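Local coordinates for protein transcriptional regulator (NtrC family) (Aquifex aeolicus, PDB 3DZD) that probably acts as an NtrC-family response regulator that activates sigma-54-dependent transcription, joining a receiver domain to an AAA+ ATPase domain with ADP bound, at residues 75-80 against 93-98; 5-10 against 49-54; 156-161 against 268-273. All blocks are in the same frame, centred on the assembly; numbering follows the deposited sequence.

From the N terminus, contact 2 comes first: residues 49-54 return to 5-10 after a helix, a strand and a second helix, pairing the first and third strands of the receiver domain. Contact 1 follows with a shorter closure, 93-98 coming back beside 75-80 after one helix. Contact 3 spans over a hundred residues within the AAA+ domain, setting 268-273 against 156-161. The three loops lie in series, so none nests in or crosses another. Contacts 1 and 2 share one sheet, where strands 47-51 and 74-79 are neighbours, probably bonded from I78 N to L50 O. Contact 3 belongs to a separate sheet, its centre about 51 Å from that of contact 1.

Contact 1 of 3, residues 75-80 against 93-98; sequences VIVITG and KGAYEF
V75 O is the busiest acceptor where strand 74-79 receives strand 97-100. It takes two backbone N-H groups in the plane of its carbonyl: Y96 N at 2.9 Å from V75 O is the shorter but more bent bond (140° at the hydrogen), while E97 N, 3.3 Å from V75 O, comes in straighter at 165°. The next rung runs the other way, with V77 N giving its hydrogen to E97 O at 3.0 Å from above the carbonyl plane. At the start of the pairing, V75 N donates to a water at 2.8 Å, and the same water donates to G94 O. On its opposite edge, I76 finds backbone partners in I48 and L50 of strand 47-51.

The connection is a beta-alpha-beta crossover of the CheY-like receiver fold: helix 85-93 ends in a Schellman motif at G94, whose positive phi of 126° turns the chain toward strand 97-100, the edge strand of the receiver sheet. V77 and A95 pack against A90 of that helix, whereas I76 lies on the other face, under helix 105-119. The V77 and F98 side chains cross obliquely, V77 CG2 pressing to 3.4 Å from F98 CB.

Polar ends are met nearby. E97 curls its carboxylate forward along its own strand, so that F98 N donates to E97 OE2 at 2.9 Å from above the carboxylate plane. E97 OE1 meanwhile makes a salt bridge to R107 of the second subunit, and the Y96 ring stacks with H114 of that subunit, which brings this edge of the sheet to the dimer interface of the inactive form. T79 OG1 is hydrogen-bonded to S83 O.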
# COMPACT_ATOMS: atom_id res chain seq x y z
N VAL A 75 7.70 20.84 7.44
CA VAL A 75 8.42 22.02 7.90
C VAL A 75 9.75 21.69 8.55
O VAL A 75 9.85 20.81 9.40
CB VAL A 75 7.58 22.85 8.89
CG1 VAL A 75 8.32 24.11 9.29
CG2 VAL A 75 6.23 23.19 8.27
N ILE A 76 10.78 22.43 8.15
CA ILE A 76 12.07 22.38 8.80
C ILE A 76 12.34 23.74 9.41
O ILE A 76 12.30 24.75 8.72
CB ILE A 76 13.18 22.09 7.79
CG1 ILE A 76 12.87 20.81 7.01
CG2 ILE A 76 14.52 22.02 8.49
CD1 ILE A 76 13.59 20.72 5.66
N VAL A 77 12.59 23.79 10.72
CA VAL A 77 12.88 25.07 11.34
C VAL A 77 14.39 25.31 11.44
O VAL A 77 15.18 24.38 11.54
CB VAL A 77 12.20 25.24 12.71
CG1 VAL A 77 10.69 25.39 12.53
CG2 VAL A 77 12.51 24.06 13.63
N ILE A 78 14.77 26.58 11.36
CA ILE A 78 16.15 26.97 11.55
C ILE A 78 16.24 27.72 12.87
O ILE A 78 15.54 28.72 13.06
CB ILE A 78 16.64 27.88 10.42
CG1 ILE A 78 16.78 27.09 9.12
CG2 ILE A 78 17.97 28.50 10.78
CD1 ILE A 78 17.22 27.93 7.95
N THR A 79 17.07 27.24 13.78
CA THR A 79 17.22 27.89 15.08
C THR A 79 18.64 28.36 15.35
O THR A 79 19.61 27.73 14.92
CB THR A 79 16.77 26.97 16.23
OG1 THR A 79 16.67 27.75 17.43
CG2 THR A 79 17.78 25.84 16.44
N GLY A 80 18.75 29.47 16.08
CA GLY A 80 20.03 30.03 16.45
C GLY A 80 20.88 29.03 17.21
O GLY A 80 20.38 28.02 17.71
N LYS A 93 4.98 21.47 18.00
CA LYS A 93 3.94 22.14 17.25
C LYS A 93 3.65 21.39 15.96
O LYS A 93 2.59 21.56 15.37
CB LYS A 93 4.31 23.59 16.94
CG LYS A 93 3.90 24.56 18.03
CD LYS A 93 3.34 25.85 17.46
CE LYS A 93 2.61 26.63 18.54
NZ LYS A 93 1.62 25.78 19.26
N GLY A 94 4.59 20.57 15.53
CA GLY A 94 4.38 19.74 14.37
C GLY A 94 5.43 19.86 13.28
O GLY A 94 5.26 19.30 12.19
N ALA A 95 6.51 20.59 13.55
CA ALA A 95 7.61 20.68 12.60
C ALA A 95 8.23 19.30 12.46
O ALA A 95 8.26 18.53 13.42
CB ALA A 95 8.65 21.70 13.07
N TYR A 96 8.73 18.97 11.27
CA TYR A 96 9.35 17.66 11.06
C TYR A 96 10.81 17.61 11.50
O TYR A 96 11.25 16.64 12.13
CB TYR A 96 9.22 17.21 9.60
CG TYR A 96 10.01 15.96 9.27
CD1 TYR A 96 9.57 14.71 9.69
CD2 TYR A 96 11.20 16.03 8.54
CE1 TYR A 96 10.28 13.56 9.39
CE2 TYR A 96 11.93 14.87 8.24
CZ TYR A 96 11.46 13.64 8.67
OH TYR A 96 12.15 12.48 8.38
N GLU A 97 11.57 18.64 11.17
CA GLU A 97 13.00 18.65 11.45
C GLU A 97 13.48 20.03 11.86
O GLU A 97 12.75 21.01 11.73
CB GLU A 97 13.80 18.18 10.24
CG GLU A 97 14.29 16.74 10.34
CD GLU A 97 15.26 16.55 11.49
OE1 GLU A 97 15.37 15.42 12.01
OE2 GLU A 97 15.92 17.53 11.87
N PHE A 98 14.70 20.10 12.35
CA PHE A 98 15.26 21.39 12.68
C PHE A 98 16.75 21.37 12.44
O PHE A 98 17.39 20.31 12.54
CB PHE A 98 14.95 21.75 14.13
CG PHE A 98 15.82 21.05 15.13
CD1 PHE A 98 16.97 21.64 15.60
CD2 PHE A 98 15.47 19.80 15.61
CE1 PHE A 98 17.77 21.01 16.53
CE2 PHE A 98 16.26 19.16 16.54
CZ PHE A 98 17.41 19.76 17.00
O HOH W 1 5.90 19.59 9.22

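Contact 2 of 3, residues 5-10 against 49-54; sequences VVDDEE and VLDVWM
Strands 2-6 and 47-51 run parallel here, V6 N donating to V49 O at 2.8 Å almost straight along the C=O axis and D51 N returning a bond to V6 O at 3.1 Å. On the face bearing V6 and L50 the two side chains lie alongside each other, L50 CD1 4.0 Å from V6 CG1. The same V6 methyl meets the CE tip of M54, a selenomethionine whose chain is bent at chi2 and chi3 so that SE comes to 3.8 Å from D7 CA.

Beyond the last rung the strands part, and D7 and D51 cross obliquely in the acidic pocket of a receiver domain. D51 ends the third strand, where the phospho-accepting aspartate stands in this family. D7 OD1 and D51 OD2 come closest, 2.5 Å apart, with the carboxylate planes 67° from each other; so short a gap suggests that one of the two acids is protonated, and K101, salt-bridged to D51 OD2, would offset their charge. Each acid is steadied by its own Asx turn. E9 N reaches D7 OD2 at 2.8 Å on the anti lone pair, while W53 N reaches D51 OD1 at 3.0 Å from above the carboxylate plane. Nearer the solvent, D8 runs alongside W53, D8 CG 3.8 Å from W53 CZ3 at the ring edge.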
# COMPACT_ATOMS: atom_id res chain seq x y z
N VAL A 5 11.63 29.24 1.52
CA VAL A 5 12.59 29.60 2.56
C VAL A 5 12.18 30.91 3.22
O VAL A 5 12.20 31.97 2.58
CB VAL A 5 14.02 29.74 2.00
CG1 VAL A 5 14.98 30.07 3.13
CG2 VAL A 5 14.45 28.46 1.30
N VAL A 6 11.81 30.83 4.49
CA VAL A 6 11.38 31.99 5.27
C VAL A 6 12.45 32.40 6.28
O VAL A 6 12.72 31.66 7.24
CB VAL A 6 10.08 31.69 6.04
CG1 VAL A 6 9.55 32.96 6.67
CG2 VAL A 6 9.05 31.09 5.10
N ASP A 7 13.06 33.57 6.08
CA ASP A 7 14.12 34.03 6.97
C ASP A 7 14.41 35.53 6.82
O ASP A 7 14.23 36.11 5.75
CB ASP A 7 15.41 33.23 6.75
CG ASP A 7 16.38 33.33 7.93
OD1 ASP A 7 16.66 32.30 8.57
OD2 ASP A 7 16.88 34.44 8.22
N ASP A 8 14.88 36.12 7.91
CA ASP A 8 15.16 37.55 7.97
C ASP A 8 16.47 37.93 7.27
O ASP A 8 16.60 39.05 6.76
CB ASP A 8 15.23 38.00 9.44
CG ASP A 8 15.35 39.50 9.59
OD1 ASP A 8 14.34 40.20 9.42
OD2 ASP A 8 16.47 39.97 9.88
N GLU A 9 17.43 37.02 7.23
CA GLU A 9 18.76 37.36 6.74
C GLU A 9 19.09 36.80 5.35
O GLU A 9 18.87 35.63 5.07
CB GLU A 9 19.81 36.91 7.75
CG GLU A 9 19.72 37.65 9.07
CD GLU A 9 20.80 37.23 10.05
OE1 GLU A 9 21.56 36.29 9.73
OE2 GLU A 9 20.88 37.85 11.13
N GLU A 10 19.64 37.67 4.50
CA GLU A 10 20.03 37.27 3.15
C GLU A 10 20.98 36.08 3.16
O GLU A 10 20.92 35.21 2.29
CB GLU A 10 20.69 38.45 2.41
CG GLU A 10 19.77 39.63 2.12
CD GLU A 10 18.74 39.33 1.04
OE1 GLU A 10 18.98 38.40 0.23
OE2 GLU A 10 17.71 40.03 0.99
N VAL A 49 10.99 25.89 4.90
CA VAL A 49 12.12 26.07 5.80
C VAL A 49 11.89 27.37 6.54
O VAL A 49 11.93 28.45 5.94
CB VAL A 49 13.45 26.18 5.03
CG1 VAL A 49 14.59 26.56 5.97
CG2 VAL A 49 13.76 24.88 4.29
N LEU A 50 11.67 27.27 7.84
CA LEU A 50 11.20 28.41 8.62
C LEU A 50 12.15 28.78 9.76
O LEU A 50 12.58 27.92 10.53
CB LEU A 50 9.82 28.11 9.19
CG LEU A 50 9.26 29.06 10.25
CD1 LEU A 50 8.80 30.39 9.63
CD2 LEU A 50 8.12 28.37 10.96
N ASP A 51 12.48 30.06 9.87
CA ASP A 51 13.29 30.52 10.99
C ASP A 51 12.41 30.69 12.23
O ASP A 51 11.32 31.24 12.16
CB ASP A 51 14.02 31.83 10.66
CG ASP A 51 15.22 32.07 11.57
OD1 ASP A 51 15.06 31.96 12.80
OD2 ASP A 51 16.32 32.36 11.06
N VAL A 52 12.90 30.19 13.36
CA VAL A 52 12.17 30.28 14.63
C VAL A 52 11.87 31.73 15.02
O VAL A 52 10.87 32.00 15.68
CB VAL A 52 12.95 29.62 15.78
CG1 VAL A 52 12.99 28.11 15.60
CG2 VAL A 52 14.36 30.20 15.85
N TRP A 53 12.73 32.65 14.61
CA TRP A 53 12.52 34.06 14.89
C TRP A 53 12.30 34.87 13.62
O TRP A 53 13.06 34.77 12.66
CB TRP A 53 13.69 34.65 15.69
CG TRP A 53 13.55 36.13 15.93
CD1 TRP A 53 13.00 36.75 17.01
CD2 TRP A 53 13.96 37.19 15.04
NE1 TRP A 53 13.05 38.11 16.86
CE2 TRP A 53 13.63 38.41 15.66
CE3 TRP A 53 14.58 37.21 13.78
CZ2 TRP A 53 13.89 39.64 15.07
CZ3 TRP A 53 14.83 38.44 13.19
CH2 TRP A 53 14.49 39.64 13.84
N MSE A 54 11.25 35.68 13.64
CA MSE A 54 10.90 36.53 12.51
C MSE A 54 10.46 37.90 13.03
O MSE A 54 9.97 38.00 14.15
CB MSE A 54 9.77 35.88 11.70
CG MSE A 54 10.20 34.62 10.97
SE MSE A 54 11.49 35.01 9.55
CE MSE A 54 10.48 36.30 8.50

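Contact 3 of 3, residues 156-161 against 268-273; sequences LITGES and SATNKN
This is a parallel strand pairing in the central sheet of the AAA+ domain, between strand 155-158, which leads into the P-loop, and strand 265-270. The backbone bonds form a ladder: I157 N donates to S268 O at 2.7 Å from above the carbonyl plane. T270 N then gives to I157 O at 3.0 Å in the plane of the I157 carbonyl, and G159 N meets T270 O at 3.1 Å nearly along the C=O axis. The last of these carries the pairing one step into the nucleotide loop.

On the face with L156, S268 and T270, L156 CD1 bridges S268 CB and T270 CG2, while T158 and T270 stand alongside each other. T270 keeps OG1 anti to its backbone N (chi1 -174°), where it accepts from K272 N in an ST turn. N271, the middle residue of that turn, stands where AAA+ proteins carry sensor 1. One carboxylate holds both residues: T270 OG1 bonds to E230 OE1 and N271 N to E230 OE2, E230 probably being the Walker B glutamate. N271 CB packs 3.1 Å from G159 O. A water links the loops, accepting from S161 N at 2.9 Å and from N271 ND2 at 3.3 Å; the S161 side chain lies about 5 Å from the bound ADP. N271 OD1 is hydrogen-bonded to K324 of the second subunit, and K272 NZ makes a salt bridge to E233.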
# COMPACT_ATOMS: atom_id res chain seq x y z
N LEU A 156 -9.65 -16.68 16.72
CA LEU A 156 -9.95 -17.74 15.78
C LEU A 156 -11.35 -17.53 15.23
O LEU A 156 -12.31 -17.47 15.99
CB LEU A 156 -9.85 -19.11 16.47
CG LEU A 156 -10.28 -20.31 15.60
CD1 LEU A 156 -9.26 -20.56 14.50
CD2 LEU A 156 -10.49 -21.57 16.43
N ILE A 157 -11.46 -17.41 13.92
CA ILE A 157 -12.74 -17.24 13.26
C ILE A 157 -13.17 -18.55 12.61
O ILE A 157 -12.54 -19.00 11.66
CB ILE A 157 -12.67 -16.14 12.18
CG1 ILE A 157 -12.11 -14.85 12.79
CG2 ILE A 157 -14.03 -15.91 11.57
CD1 ILE A 157 -11.85 -13.77 11.78
N THR A 158 -14.24 -19.15 13.11
CA THR A 158 -14.78 -20.39 12.54
C THR A 158 -15.98 -20.11 11.63
O THR A 158 -16.80 -19.23 11.90
CB THR A 158 -15.20 -21.42 13.63
OG1 THR A 158 -14.09 -21.69 14.48
CG2 THR A 158 -15.67 -22.73 12.99
N GLY A 159 -16.07 -20.85 10.55
CA GLY A 159 -17.16 -20.63 9.61
C GLY A 159 -16.93 -21.43 8.36
O GLY A 159 -15.79 -21.81 8.07
N GLU A 160 -18.00 -21.68 7.62
CA GLU A 160 -17.89 -22.38 6.35
C GLU A 160 -17.18 -21.51 5.33
O GLU A 160 -16.94 -20.32 5.56
CB GLU A 160 -19.27 -22.76 5.84
CG GLU A 160 -19.97 -23.82 6.66
CD GLU A 160 -21.26 -24.30 6.02
OE1 GLU A 160 -21.70 -23.68 5.02
OE2 GLU A 160 -21.84 -25.30 6.51
N SER A 161 -16.84 -22.11 4.19
CA SER A 161 -16.13 -21.40 3.15
C SER A 161 -17.00 -20.28 2.59
O SER A 161 -18.21 -20.45 2.44
CB SER A 161 -15.73 -22.34 2.03
OG SER A 161 -14.90 -23.36 2.53
N SER A 268 -6.76 -15.97 12.98
CA SER A 268 -6.82 -17.22 12.24
C SER A 268 -8.23 -17.53 11.84
O SER A 268 -9.18 -17.05 12.46
CB SER A 268 -6.30 -18.36 13.10
OG SER A 268 -4.97 -18.11 13.48
N ALA A 269 -8.38 -18.35 10.81
CA ALA A 269 -9.68 -18.71 10.30
C ALA A 269 -9.67 -20.18 9.93
O ALA A 269 -8.65 -20.69 9.47
CB ALA A 269 -10.03 -17.87 9.11
N THR A 270 -10.79 -20.86 10.13
CA THR A 270 -10.89 -22.26 9.79
C THR A 270 -12.33 -22.60 9.38
O THR A 270 -13.28 -21.95 9.82
CB THR A 270 -10.45 -23.14 10.98
OG1 THR A 270 -10.41 -24.52 10.60
CG2 THR A 270 -11.39 -22.98 12.17
N ASN A 271 -12.49 -23.60 8.52
CA ASN A 271 -13.82 -24.12 8.23
C ASN A 271 -13.92 -25.54 8.74
O ASN A 271 -14.76 -26.32 8.29
CB ASN A 271 -14.16 -24.04 6.74
CG ASN A 271 -13.47 -25.13 5.93
OD1 ASN A 271 -12.40 -25.61 6.28
ND2 ASN A 271 -14.09 -25.51 4.81
N LYS A 272 -13.05 -25.87 9.69
CA LYS A 272 -13.04 -27.17 10.37
C LYS A 272 -13.43 -26.98 11.82
O LYS A 272 -13.42 -25.87 12.33
CB LYS A 272 -11.64 -27.77 10.33
CG LYS A 272 -11.04 -27.91 8.94
CD LYS A 272 -9.76 -28.74 8.99
CE LYS A 272 -8.93 -28.57 7.74
NZ LYS A 272 -9.77 -28.60 6.51
N ASN A 273 -13.79 -28.07 12.48
CA ASN A 273 -13.94 -28.02 13.93
C ASN A 273 -12.62 -28.44 14.55
O ASN A 273 -12.37 -29.63 14.72
CB ASN A 273 -15.07 -28.93 14.40
CG ASN A 273 -15.27 -28.88 15.90
OD1 ASN A 273 -14.33 -28.64 16.66
ND2 ASN A 273 -16.50 -29.10 16.33
O HOH W 2 -17.29 -25.02 4.23